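Local coordinates for protein 4-hydroxy-3-methylbut-2-enyl diphosphate reductase, apicoplast (Plasmodium falciparum, PDB 4N7B) that catalyses the last step of the apicoplast isoprenoid precursor pathway, using an iron-sulfur cluster to reduce HMBPP to isopentenyl and dimethylallyl diphosphates, at residues A[439-442]-A[443-446]; A[448-451]-A[452-456]; A[493-496]-A[497-501]; A[486-489]-A[490-494]; A[360-363]-A[364-367]. All blocks are in the same frame, centred on the assembly; numbering follows the deposited sequence.

Contact 1. Residues A[439-442]-A[443-446]; sequences SSSS and NAKK. With SO4 (sulfate ion), chain C.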
# COMPACT_ATOMS: atom_id res chain seq x y z
N SER A 439 0.67 -3.35 11.44
CA SER A 439 -0.25 -4.46 11.18
C SER A 439 -1.45 -3.99 10.38
O SER A 439 -2.17 -4.80 9.81
CB SER A 439 -0.71 -5.12 12.48
OG SER A 439 -1.34 -4.16 13.31
N SER A 440 -1.67 -2.68 10.31
CA SER A 440 -2.77 -2.15 9.51
C SER A 440 -2.39 -2.11 8.02
O SER A 440 -3.23 -1.82 7.18
CB SER A 440 -3.15 -0.75 9.99
OG SER A 440 -2.07 0.16 9.77
N SER A 441 -1.13 -2.39 7.70
CA SER A 441 -0.68 -2.35 6.31
C SER A 441 -0.70 -3.70 5.60
O SER A 441 0.02 -4.64 5.99
CB SER A 441 0.74 -1.79 6.20
OG SER A 441 1.28 -2.14 4.94
N SER A 442 -1.47 -3.80 4.53
CA SER A 442 -1.60 -5.06 3.81
C SER A 442 -0.27 -5.49 3.19
O SER A 442 0.13 -6.65 3.31
CB SER A 442 -2.72 -4.98 2.77
OG SER A 442 -2.63 -6.03 1.82
N ASN A 443 0.44 -4.58 2.53
CA ASN A 443 1.67 -4.99 1.85
C ASN A 443 2.74 -5.45 2.85
O ASN A 443 3.55 -6.32 2.54
CB ASN A 443 2.22 -3.90 0.91
CG ASN A 443 2.97 -2.81 1.64
OD1 ASN A 443 4.17 -2.93 1.89
ND2 ASN A 443 2.28 -1.74 1.99
N ALA A 444 2.75 -4.86 4.04
CA ALA A 444 3.63 -5.34 5.11
C ALA A 444 3.28 -6.79 5.43
O ALA A 444 4.14 -7.67 5.46
CB ALA A 444 3.49 -4.48 6.37
N LYS A 445 1.99 -7.04 5.66
CA LYS A 445 1.57 -8.39 6.01
C LYS A 445 1.90 -9.36 4.90
O LYS A 445 2.24 -10.52 5.17
CB LYS A 445 0.08 -8.41 6.33
CG LYS A 445 -0.20 -7.84 7.72
CD LYS A 445 -1.68 -7.88 8.09
CE LYS A 445 -2.47 -6.87 7.30
NZ LYS A 445 -3.86 -6.76 7.85
N LYS A 446 1.85 -8.90 3.65
CA LYS A 446 2.13 -9.79 2.52
C LYS A 446 3.63 -10.07 2.40
O LYS A 446 4.03 -11.09 1.83
CB LYS A 446 1.55 -9.25 1.21
CG LYS A 446 0.04 -9.04 1.26
CD LYS A 446 -0.68 -10.33 1.61
CE LYS A 446 -2.08 -10.07 2.19
NZ LYS A 446 -2.65 -11.32 2.83
S SO4 C . -1.62 -0.91 2.42
O1 SO4 C . -2.39 -0.31 1.34
O2 SO4 C . -0.85 0.13 3.12
O3 SO4 C . -2.57 -1.53 3.34
O4 SO4 C . -0.69 -1.95 1.95
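Oxygen O4 of the sulfate of chain C is gripped twice by Asn-443, from backbone N at 2.9 Å and from side-chain ND2 at 3.0 Å, while the preceding N of Ser-442 takes O3 at 2.8 Å in a nearly straight bond (167°). This is the N-terminus of helix 442-452 used as an anion site: opening N-H groups face the sulfate, and the helix end would be expected to add a favourable field. Ser-441, Ser-442 and Asn-443 are assigned to substrate and product binding by similarity, so the ion, probably from the crystallisation liquor, plausibly marks the diphosphate site; His-260 and His-343 bind it as well.

Ser-441 is the N-cap. Its OG stands opposite its own N (chi1 162°) and accepts from Ala-444 N at 3.2 Å, whereas its carbonyl O takes Lys-445 N at 3.1 Å in the first full helical turn. Ser-442 O then receives Lys-446 N at 2.9 Å. With chi1 at 79°, CG of Asn-443 sits between the backbone N and the carbonyl carbon, which turns the amide back toward the sulfate and lets ND2 share O4 with the main chain. The flip of that amide is fixed by Ala-484 N, in the pocket of the cluster, which donates to OD1.

Along the outer side, the Lys-445 chain bends at chi3 and runs back beside the loop, so that NZ makes a weak bond to Ser-439 O at 3.2 Å.

Contact 2. Residues A[448-451]-A[452-456]; sequences VYSS and QIRNV. With SO4 (sulfate ion), chain D.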
# COMPACT_ATOMS: atom_id res chain seq x y z
N VAL A 448 5.60 -10.52 5.12
CA VAL A 448 5.74 -11.59 6.09
C VAL A 448 5.30 -12.92 5.48
O VAL A 448 5.96 -13.95 5.60
CB VAL A 448 4.88 -11.31 7.32
CG1 VAL A 448 4.61 -12.61 8.13
CG2 VAL A 448 5.53 -10.28 8.18
N TYR A 449 4.15 -12.88 4.82
CA TYR A 449 3.58 -14.08 4.23
C TYR A 449 4.48 -14.65 3.14
O TYR A 449 4.63 -15.86 3.02
CB TYR A 449 2.22 -13.73 3.65
CG TYR A 449 1.45 -14.83 2.98
CD1 TYR A 449 0.74 -15.77 3.72
CD2 TYR A 449 1.39 -14.91 1.59
CE1 TYR A 449 -0.01 -16.76 3.10
CE2 TYR A 449 0.65 -15.89 0.97
CZ TYR A 449 -0.05 -16.82 1.74
OH TYR A 449 -0.79 -17.80 1.12
N SER A 450 5.07 -13.78 2.33
CA SER A 450 5.94 -14.23 1.24
C SER A 450 7.08 -15.06 1.77
O SER A 450 7.45 -16.06 1.17
CB SER A 450 6.51 -13.02 0.47
OG SER A 450 5.49 -12.27 -0.17
N SER A 451 7.66 -14.65 2.89
CA SER A 451 8.73 -15.41 3.53
C SER A 451 8.23 -16.73 4.11
O SER A 451 8.90 -17.76 4.02
CB SER A 451 9.37 -14.58 4.64
OG SER A 451 10.34 -15.30 5.38
N GLN A 452 7.05 -16.71 4.73
CA GLN A 452 6.55 -17.91 5.40
C GLN A 452 6.23 -19.04 4.43
O GLN A 452 6.55 -20.20 4.71
CB GLN A 452 5.31 -17.61 6.24
CG GLN A 452 5.58 -16.72 7.41
CD GLN A 452 4.30 -16.27 8.07
OE1 GLN A 452 3.37 -15.82 7.40
NE2 GLN A 452 4.22 -16.42 9.38
N ILE A 453 5.57 -18.74 3.31
CA ILE A 453 5.24 -19.81 2.36
C ILE A 453 6.51 -20.31 1.67
O ILE A 453 6.49 -21.33 0.96
CB ILE A 453 4.20 -19.38 1.32
CG1 ILE A 453 4.72 -18.21 0.50
CG2 ILE A 453 2.92 -18.94 2.00
CD1 ILE A 453 3.79 -17.88 -0.66
N ARG A 454 7.63 -19.61 1.91
CA ARG A 454 8.94 -20.09 1.46
C ARG A 454 9.69 -20.77 2.63
O ARG A 454 10.90 -21.01 2.56
CB ARG A 454 9.72 -18.95 0.79
CG ARG A 454 9.56 -18.94 -0.74
CD ARG A 454 9.85 -17.51 -1.42
NE ARG A 454 8.59 -16.80 -1.35
CZ ARG A 454 7.77 -16.57 -2.36
NH1 ARG A 454 8.08 -16.88 -3.61
NH2 ARG A 454 6.62 -15.97 -2.10
N ASN A 455 8.94 -21.10 3.68
CA ASN A 455 9.43 -21.87 4.81
C ASN A 455 10.43 -21.13 5.71
O ASN A 455 11.11 -21.75 6.52
CB ASN A 455 10.04 -23.19 4.34
CG ASN A 455 9.05 -24.04 3.60
OD1 ASN A 455 7.84 -23.99 3.85
ND2 ASN A 455 9.53 -24.83 2.66
N VAL A 456 10.50 -19.82 5.62
CA VAL A 456 11.29 -19.11 6.61
C VAL A 456 10.42 -18.23 7.52
O VAL A 456 9.68 -17.35 7.07
CB VAL A 456 12.54 -18.41 6.00
CG1 VAL A 456 12.54 -18.54 4.50
CG2 VAL A 456 12.71 -16.98 6.48
S SO4 D . 10.54 -18.02 -5.91
O1 SO4 D . 11.49 -18.29 -6.99
O2 SO4 D . 11.27 -17.80 -4.66
O3 SO4 D . 9.76 -16.83 -6.23
O4 SO4 D . 9.65 -19.17 -5.76
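Ile-453 lays its CG2 methyl over one face of the Tyr-449 ring, and the two side chains slant across each other. The methyl lies 3.9 Å from the ring centroid and only 18° off the normal, displaced toward the rim on the CZ side: a CH-pi contact between residues one helical turn apart. The ring stands out from the helix with CG opposite the backbone N (chi1 179°), and its OH is tied to Asp-389.

Val-448 and Gln-452 behave differently. They run side by side in the same direction, with the CG1 methyl of Val-448 against OE1 of the Gln-452 amide at 3.5 Å.

Arg-454 folds back over the helix end by a bend at chi3 and turns the edge of its guanidinium to Ser-450 O. NE donates to that oxygen at 2.9 Å, and NH2 adds a weak bond. The oxygen lies in the guanidinium plane, yet NE itself stands above the plane of the carbonyl. NH2 also forms a salt bridge with Asp-388, while NH1 reaches the sulfate of chain D weakly, 3.5 Å from its O2.

Ser-451 closes the end with both its oxygens. Its OG donates to Val-456 O at 2.7 Å, approaching above the carbonyl plane, and its own O accepts Val-456 N at 3.1 Å. With Asn-455 N bonded to Gln-452 O at 2.8 Å and Asn-455 in the positive-phi conformation, this is a Schellman motif, which ends helix 442-452 and turns the chain toward strand 458-461.

Contact 3. Residues A[493-496]-A[497-501]; sequences KFVN and LLTNP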
# COMPACT_ATOMS: atom_id res chain seq x y z
N LYS A 493 16.81 1.59 13.50
CA LYS A 493 16.88 1.18 14.90
C LYS A 493 17.08 -0.34 14.99
O LYS A 493 17.80 -0.84 15.86
CB LYS A 493 15.59 1.56 15.62
CG LYS A 493 15.30 3.06 15.63
CD LYS A 493 14.19 3.40 16.62
CE LYS A 493 13.90 4.89 16.61
NZ LYS A 493 12.92 5.32 17.68
N PHE A 494 16.45 -1.09 14.09
CA PHE A 494 16.70 -2.52 14.04
C PHE A 494 18.16 -2.80 13.67
O PHE A 494 18.84 -3.60 14.31
CB PHE A 494 15.77 -3.22 13.05
CG PHE A 494 14.43 -3.61 13.65
CD1 PHE A 494 14.29 -4.78 14.38
CD2 PHE A 494 13.32 -2.78 13.50
CE1 PHE A 494 13.05 -5.13 14.93
CE2 PHE A 494 12.08 -3.13 14.06
CZ PHE A 494 11.96 -4.30 14.77
N VAL A 495 18.66 -2.12 12.64
CA VAL A 495 20.03 -2.34 12.22
C VAL A 495 20.95 -2.03 13.40
O VAL A 495 21.87 -2.79 13.70
CB VAL A 495 20.40 -1.46 11.04
CG1 VAL A 495 21.90 -1.49 10.79
CG2 VAL A 495 19.61 -1.90 9.82
N ASN A 496 20.68 -0.93 14.09
CA ASN A 496 21.53 -0.53 15.20
C ASN A 496 21.51 -1.56 16.34
O ASN A 496 22.56 -1.93 16.87
CB ASN A 496 21.12 0.86 15.69
CG ASN A 496 21.77 1.21 17.02
OD1 ASN A 496 22.91 1.67 17.06
ND2 ASN A 496 21.05 0.98 18.10
N LEU A 497 20.33 -2.02 16.72
CA LEU A 497 20.23 -3.02 17.77
C LEU A 497 20.94 -4.31 17.39
O LEU A 497 21.72 -4.84 18.16
CB LEU A 497 18.75 -3.30 18.04
CG LEU A 497 18.45 -4.39 19.07
CD1 LEU A 497 18.75 -3.89 20.46
CD2 LEU A 497 17.00 -4.87 18.95
N LEU A 498 20.68 -4.82 16.19
CA LEU A 498 21.15 -6.16 15.80
C LEU A 498 22.63 -6.27 15.44
O LEU A 498 23.21 -7.34 15.63
CB LEU A 498 20.31 -6.70 14.64
CG LEU A 498 18.83 -6.97 15.01
CD1 LEU A 498 18.03 -7.33 13.78
CD2 LEU A 498 18.71 -8.07 16.05
N THR A 499 23.24 -5.20 14.92
CA THR A 499 24.64 -5.25 14.47
C THR A 499 25.63 -4.86 15.57
O THR A 499 26.84 -5.01 15.41
CB THR A 499 24.88 -4.31 13.26
OG1 THR A 499 24.69 -2.96 13.67
CG2 THR A 499 23.89 -4.61 12.15
N ASN A 500 25.11 -4.36 16.68
CA ASN A 500 25.93 -4.07 17.85
C ASN A 500 25.76 -5.08 18.99
O ASN A 500 24.86 -5.91 18.95
CB ASN A 500 25.59 -2.68 18.36
CG ASN A 500 26.13 -1.61 17.47
OD1 ASN A 500 27.33 -1.34 17.47
ND2 ASN A 500 25.26 -1.02 16.65
N PRO A 501 26.64 -5.02 20.00
CA PRO A 501 26.52 -5.91 21.15
C PRO A 501 25.17 -5.70 21.81
O PRO A 501 24.67 -4.57 21.79
CB PRO A 501 27.64 -5.44 22.09
CG PRO A 501 28.61 -4.67 21.21
CD PRO A 501 27.76 -4.07 20.13
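Val-495 O is held by two groups of Thr-499, the hydroxyl OG1 at 2.8 Å and the backbone N at 3.0 Å, which approach from opposite faces of the carbonyl plane. For the hydroxyl to do this, OG1 lies between the backbone N and the carbonyl carbon (chi1 66°), bent back on its own helix; CG2 of Thr-499 passes obliquely by CG1 of Val-495, 3.9 Å away.

One residue on, Asn-500 ND2 donates to Asn-496 O at 2.9 Å. The bond is almost straight, at 172°, falls on a carbonyl lone pair, and keeps the acceptor in the amide plane of Asn-500. A side chain thus takes the place that a main-chain N-H would fill in a continuing helix, near the C-terminus of helix 488-499, before the chain leaves through Pro-501. Ahead of that point, ordinary helical bonds run from Leu-497 N to Lys-493 O and from Leu-498 N to Phe-494 O.

Farther out, the helix rests on the five-stranded parallel sheet. Phe-494 packs on Ile-434, Val-436 and Leu-480, Val-495 on Leu-224 and Leu-480, and Leu-498 on Leu-222, with its backbone bonded to Tyr-505.

Contact 4. Residues A[486-489]-A[490-494]; sequences TPEQ and ETQKF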
# COMPACT_ATOMS: atom_id res chain seq x y z
N THR A 486 6.59 2.26 5.78
CA THR A 486 7.46 2.29 6.98
C THR A 486 8.64 3.30 6.91
O THR A 486 9.50 3.21 6.03
CB THR A 486 8.04 0.89 7.25
OG1 THR A 486 6.97 -0.05 7.37
CG2 THR A 486 8.83 0.89 8.54
N PRO A 487 8.70 4.24 7.87
CA PRO A 487 9.81 5.22 7.91
C PRO A 487 11.15 4.55 8.11
O PRO A 487 11.27 3.62 8.90
CB PRO A 487 9.46 6.10 9.12
CG PRO A 487 8.01 5.86 9.38
CD PRO A 487 7.73 4.46 8.95
N GLU A 488 12.16 5.05 7.39
CA GLU A 488 13.49 4.43 7.36
C GLU A 488 14.10 4.42 8.76
O GLU A 488 14.76 3.44 9.13
CB GLU A 488 14.41 5.14 6.35
CG GLU A 488 15.85 4.58 6.28
CD GLU A 488 15.90 3.06 5.98
OE1 GLU A 488 16.95 2.43 6.24
OE2 GLU A 488 14.91 2.50 5.47
N GLN A 489 13.86 5.47 9.55
CA GLN A 489 14.38 5.49 10.92
C GLN A 489 13.97 4.26 11.73
O GLN A 489 14.75 3.73 12.53
CB GLN A 489 13.95 6.74 11.69
CG GLN A 489 14.84 6.99 12.95
CD GLN A 489 14.25 8.02 13.94
OE1 GLN A 489 13.18 8.60 13.71
NE2 GLN A 489 14.95 8.24 15.06
N GLU A 490 12.74 3.77 11.55
CA GLU A 490 12.34 2.62 12.36
C GLU A 490 13.18 1.41 11.96
O GLU A 490 13.59 0.63 12.81
CB GLU A 490 10.85 2.34 12.24
CG GLU A 490 10.01 3.46 12.79
CD GLU A 490 10.32 3.79 14.26
OE1 GLU A 490 10.78 2.89 15.01
OE2 GLU A 490 10.08 4.94 14.66
N THR A 491 13.52 1.31 10.68
CA THR A 491 14.33 0.20 10.21
C THR A 491 15.78 0.33 10.68
O THR A 491 16.43 -0.68 10.98
CB THR A 491 14.30 0.09 8.69
OG1 THR A 491 12.94 -0.07 8.26
CG2 THR A 491 15.10 -1.10 8.21
N GLN A 492 16.28 1.57 10.76
CA GLN A 492 17.65 1.79 11.22
C GLN A 492 17.83 1.38 12.69
O GLN A 492 18.89 0.89 13.08
CB GLN A 492 18.06 3.26 11.04
CG GLN A 492 18.08 3.65 9.59
CD GLN A 492 19.16 2.90 8.81
OE1 GLN A 492 20.04 2.26 9.40
NE2 GLN A 492 19.10 2.97 7.48
N LYS A 493 16.81 1.59 13.50
CA LYS A 493 16.88 1.18 14.90
C LYS A 493 17.08 -0.34 14.99
O LYS A 493 17.80 -0.84 15.86
CB LYS A 493 15.59 1.56 15.62
CG LYS A 493 15.30 3.06 15.63
CD LYS A 493 14.19 3.40 16.62
CE LYS A 493 13.90 4.89 16.61
NZ LYS A 493 12.92 5.32 17.68
N PHE A 494 16.45 -1.09 14.09
CA PHE A 494 16.70 -2.52 14.04
C PHE A 494 18.16 -2.80 13.67
O PHE A 494 18.84 -3.60 14.31
CB PHE A 494 15.77 -3.22 13.05
CG PHE A 494 14.43 -3.61 13.65
CD1 PHE A 494 14.29 -4.78 14.38
CD2 PHE A 494 13.32 -2.78 13.50
CE1 PHE A 494 13.05 -5.13 14.93
CE2 PHE A 494 12.08 -3.13 14.06
CZ PHE A 494 11.96 -4.30 14.77
O HOH W 1 12.20 1.72 5.98
O HOH W 2 10.54 7.54 13.19
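The first turn of helix 488-499, which starts a few residues after Ser-485, a substrate-binding residue by similarity, is closed by Glu-490 N bonding back to Pro-487 O at 3.0 Å. The donor stands well above the plane of that carbonyl. Pro-487 is the N-cap and has no side-chain acceptor to offer. A water ties the loop to the turn: it donates to Thr-486 O at 3.1 Å and to Glu-488 OE2 at 2.9 Å, and accepts from the hydroxyl of Thr-491 at 3.0 Å, joining the loop backbone to two helical side chains.

Glu-488 leaves the helix with CG opposite its own N (chi1 178°) and then bends at chi2. That bend carries OE2 back to the water, while OE1 forms a salt bridge with Arg-228. The Gln-492 side chain slants across that of Glu-488, its amide plane 70° from the carboxylate plane. Beyond this start the helix is regular, with Gln-492 N on Glu-488 O at 2.9 Å and Lys-493 N on Gln-489 O.

On another flank, a second water links side chains of adjacent residues, donating to Gln-489 OE1 at 2.9 Å and to Glu-490 OE2 at 3.0 Å. The amide of Gln-489 also lies against the aliphatic part of Lys-493, its NE2 being 3.8 Å from CE. Glu-490 OE1 bonds to Thr-463, and Thr-486 OG1 to Val-436 O at the end of strand 432-436, an inner strand of the five-stranded sheet.

Contact 5. Residues A[360-363]-A[364-367]; sequences VENV and NDVD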
# COMPACT_ATOMS: atom_id res chain seq x y z
N VAL A 360 -13.62 -10.59 -5.56
CA VAL A 360 -13.22 -11.91 -5.08
C VAL A 360 -12.03 -11.81 -4.14
O VAL A 360 -11.01 -11.20 -4.47
CB VAL A 360 -12.97 -12.91 -6.25
CG1 VAL A 360 -13.90 -12.61 -7.41
CG2 VAL A 360 -11.55 -12.90 -6.69
N GLU A 361 -12.16 -12.38 -2.94
CA GLU A 361 -11.02 -12.42 -2.03
C GLU A 361 -10.40 -13.80 -1.94
O GLU A 361 -9.35 -13.97 -1.33
CB GLU A 361 -11.37 -11.89 -0.64
CG GLU A 361 -12.81 -11.93 -0.26
CD GLU A 361 -13.04 -11.44 1.17
OE1 GLU A 361 -12.26 -10.59 1.65
OE2 GLU A 361 -14.00 -11.92 1.81
N ASN A 362 -11.04 -14.79 -2.56
CA ASN A 362 -10.56 -16.16 -2.47
C ASN A 362 -11.11 -17.00 -3.61
O ASN A 362 -11.91 -16.52 -4.41
CB ASN A 362 -10.97 -16.79 -1.14
CG ASN A 362 -12.48 -16.77 -0.91
OD1 ASN A 362 -13.27 -17.13 -1.80
ND2 ASN A 362 -12.89 -16.31 0.26
N VAL A 363 -10.71 -18.27 -3.66
CA VAL A 363 -11.15 -19.13 -4.76
C VAL A 363 -12.60 -19.61 -4.59
O VAL A 363 -13.22 -20.06 -5.55
CB VAL A 363 -10.24 -20.37 -4.90
CG1 VAL A 363 -8.80 -19.96 -5.16
CG2 VAL A 363 -10.38 -21.28 -3.66
N ASN A 364 -13.13 -19.56 -3.37
CA ASN A 364 -14.54 -19.88 -3.17
C ASN A 364 -15.36 -18.86 -4.00
O ASN A 364 -16.25 -19.23 -4.76
CB ASN A 364 -14.93 -19.82 -1.69
CG ASN A 364 -14.55 -21.12 -0.89
OD1 ASN A 364 -14.02 -22.09 -1.45
ND2 ASN A 364 -14.84 -21.12 0.42
N ASP A 365 -14.99 -17.58 -3.89
CA ASP A 365 -15.72 -16.51 -4.56
C ASP A 365 -15.70 -16.70 -6.06
O ASP A 365 -16.64 -16.32 -6.77
CB ASP A 365 -15.12 -15.14 -4.20
CG ASP A 365 -15.39 -14.73 -2.76
OD1 ASP A 365 -16.31 -15.30 -2.12
OD2 ASP A 365 -14.67 -13.83 -2.27
N VAL A 366 -14.63 -17.31 -6.57
CA VAL A 366 -14.52 -17.57 -8.00
C VAL A 366 -15.56 -18.61 -8.44
O VAL A 366 -16.21 -18.45 -9.48
CB VAL A 366 -13.12 -18.08 -8.38
CG1 VAL A 366 -13.12 -18.56 -9.82
CG2 VAL A 366 -12.09 -16.98 -8.18
N ASP A 367 -15.70 -19.68 -7.65
CA ASP A 367 -16.64 -20.74 -7.97
C ASP A 367 -18.04 -20.20 -8.08
O ASP A 367 -18.84 -20.71 -8.86
CB ASP A 367 -16.63 -21.81 -6.89
CG ASP A 367 -15.40 -22.69 -6.94
OD1 ASP A 367 -15.01 -23.10 -8.05
OD2 ASP A 367 -14.81 -22.96 -5.86
O HOH W 3 -15.99 -16.33 0.51
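Val-360, the last residue of strand 357-360, turns its side chain toward Asp-365, and the two CB atoms meet at 3.7 Å; its CG2 lies more loosely near CG2 of Val-366. At Glu-361 the backbone takes over: its N donates to Asp-365 OD2 at 3.0 Å in a nearly straight bond (171°), and OD2 accepts with its anti lone pair, away from OD1. The Glu-361 carboxylate lies almost coplanar with that of Asp-365, 4.6 Å between OE2 and OD2, and some mutual repulsion is likely; OE1 of Glu-361 is bonded to Lys-341 N.

Asn-362 folds its amide back to the helix start, CG lying between the backbone N and the carbonyl carbon (chi1 57°). This sets OD1 2.7 Å from Asp-365 N, which approaches close to the line of the side-chain C=O. A water completes the link, accepting from Asn-362 ND2 at 3.1 Å and donating to Asp-365 OD1 at 2.8 Å. Val-363 O then receives Asp-367 N at 3.3 Å as the helix gets under way.

The result is an asparagine N-cap to helix 363-368 in the turn from strand 357-360, an edge strand of a four-stranded parallel sheet, into the helix, with Asp-365 reaching back to the residue before the cap.

Contacts 1 and 2 are the two ends of helix 442-452, their centres 14 Å apart: one end meets the sulfate, and the other is closed on the way to the next strand. Contacts 4 and 3 likewise span helix 488-499, sharing Lys-493 and Phe-494, with centres 11 Å apart. Both helices start beside residues assigned to the substrate site by similarity. Nearest atoms of contacts 1 and 4 are about 6 Å apart, and the Asn-443 side chain is about 5 Å from the iron-sulfur cluster. Contact 5 belongs to a different parallel sheet; its centre lies 43 Å from that of contact 3, though its nearest atoms come within about 8 Å of contact 1.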